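Local structure of peptidoglycan N-acetylglucosamine deacetylase (Agathobacter rectalis, 5JMU) at residues A[134-137]-A[138-141]. The protein probably removes the acetyl group from N-acetylglucosamine units of peptidoglycan with the help of zinc, this chain being its catalytic domain. Residues are numbered along the deposited sequence; the frame is centred on the assembly and turned at random.
Sequences TQLV and NDVT
The carbonyl oxygen of V137 takes two donors from T141, one turn further along the same helix. The hydroxyl OG1 of T141 gives the stronger bond, 2.7 Å to V137 O, approaching almost in line with the carbonyl bond; the backbone N of T141 adds a weak one at 3.3 Å. T141 can do this because OG1 stands anti to its own carbonyl carbon (chi1 -58°), which points the hydroxyl back along the helix.

N138, in one of its two modelled conformers, turns back likewise: ND2 donates to T134 O at 2.8 Å, with the acceptor close to the amide plane. The bond from D139 N to Q135 O keeps the regular i to i+4 helical pattern.

On the next face, a water lies 2.7 Å from Q135 OE1 and 2.9 Å from D139 OD2, well placed to donate to both, though it has more acceptors in reach than protons. A bent Q135 chain (chi2 -54°) brings its amide to this water. D139 OD2 is also 3.1 Å from Q135 O, a contact of two acceptors. A bound magnesium ion lies about 4 Å from the D139 side chain. With an alanine here, the water would probably lose one partner and the ion a nearby negative charge.

This short helix, 132-142, belongs to the NodB-homology deacetylase domain, the V140 side chain about 12 Å from that of zinc ligand H76. It rests against helix 89-107, where L136 meets F92 and D139 touches F93 and comes close to E89, a residue that binds magnesium in a crystal structure of this protein; V140 packs on F116 and L145 in adjoining loops, and T134 OG1 bonds the terminal carboxylate of N226.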
loop_
_atom_site.group_PDB
_atom_site.type_symbol
_atom_site.label_atom_id
_atom_site.label_comp_id
_atom_site.label_asym_id
_atom_site.label_seq_id
_atom_site.Cartn_x
_atom_site.Cartn_y
_atom_site.Cartn_z
ATOM N N THR A 134 12.746 0.761 -14.538
ATOM C CA THR A 134 12.475 -0.149 -15.659
ATOM C C THR A 134 13.048 -1.536 -15.352
ATOM O O THR A 134 12.424 -2.571 -15.667
ATOM C CB THR A 134 13.086 0.418 -16.950
ATOM O OG1 THR A 134 12.282 1.544 -17.389
ATOM C CG2 THR A 134 13.145 -0.653 -18.068
ATOM N N GLN A 135 14.238 -1.570 -14.763
ATOM C CA GLN A 135 14.783 -2.884 -14.373
ATOM C C GLN A 135 13.970 -3.497 -13.236
ATOM O O GLN A 135 13.642 -4.684 -13.283
ATOM C CB GLN A 135 16.241 -2.784 -13.924
ATOM C CG GLN A 135 17.200 -2.293 -15.061
ATOM C CD GLN A 135 17.098 -3.128 -16.339
ATOM O OE1 GLN A 135 17.045 -4.372 -16.275
ATOM N NE2 GLN A 135 17.063 -2.474 -17.497
ATOM N N LEU A 136 13.689 -2.722 -12.197
ATOM C CA LEU A 136 13.021 -3.330 -11.047
ATOM C C LEU A 136 11.603 -3.865 -11.296
ATOM O O LEU A 136 11.226 -4.873 -10.675
ATOM C CB LEU A 136 12.946 -2.325 -9.874
ATOM C CG LEU A 136 14.306 -1.999 -9.239
ATOM C CD1 LEU A 136 14.106 -0.896 -8.152
ATOM C CD2 LEU A 136 14.962 -3.289 -8.639
ATOM N N VAL A 137 10.796 -3.250 -12.163
ATOM C CA VAL A 137 9.458 -3.822 -12.386
ATOM C C VAL A 137 9.648 -5.190 -13.035
ATOM O O VAL A 137 8.882 -6.114 -12.750
ATOM C CB VAL A 137 8.517 -2.922 -13.209
ATOM C CG1 VAL A 137 8.204 -1.644 -12.400
ATOM C CG2 VAL A 137 9.060 -2.596 -14.618
ATOM N N ASN A 138 10.682 -5.329 -13.846
ATOM C CA ASN A 138 10.943 -6.640 -14.418
ATOM C C ASN A 138 11.544 -7.611 -13.385
ATOM O O ASN A 138 11.130 -8.783 -13.325
ATOM C CB ASN A 138 11.817 -6.458 -15.669
ATOM C CG ASN A 138 11.011 -5.857 -16.853
ATOM O OD1 ASN A 138 10.203 -6.574 -17.451
ATOM N ND2 ASN A 138 11.213 -4.548 -17.182
ATOM N N ASP A 139 12.452 -7.142 -12.549
ATOM C CA ASP A 139 13.074 -8.028 -11.551
ATOM C C ASP A 139 12.064 -8.487 -10.498
ATOM O O ASP A 139 12.109 -9.652 -10.060
ATOM C CB ASP A 139 14.254 -7.331 -10.879
ATOM C CG ASP A 139 15.405 -7.070 -11.850
ATOM O OD1 ASP A 139 15.658 -7.928 -12.694
ATOM O OD2 ASP A 139 15.985 -5.973 -11.801
ATOM N N VAL A 140 11.175 -7.604 -10.058
ATOM C CA VAL A 140 10.187 -7.974 -9.060
ATOM C C VAL A 140 9.279 -9.060 -9.629
ATOM O O VAL A 140 8.956 -10.049 -8.974
ATOM C CB VAL A 140 9.400 -6.694 -8.628
ATOM C CG1 VAL A 140 8.088 -7.014 -7.936
ATOM C CG2 VAL A 140 10.285 -5.832 -7.736
ATOM N N THR A 141 8.883 -8.890 -10.899
ATOM C CA THR A 141 8.036 -9.863 -11.579
ATOM C C THR A 141 8.743 -11.215 -11.702
ATOM O O THR A 141 8.120 -12.282 -11.462
ATOM C CB THR A 141 7.641 -9.310 -12.950
ATOM O OG1 THR A 141 6.971 -8.048 -12.740
ATOM C CG2 THR A 141 6.731 -10.284 -13.670
HETATM O O HOH W 1 17.450 -6.154 -14.261
#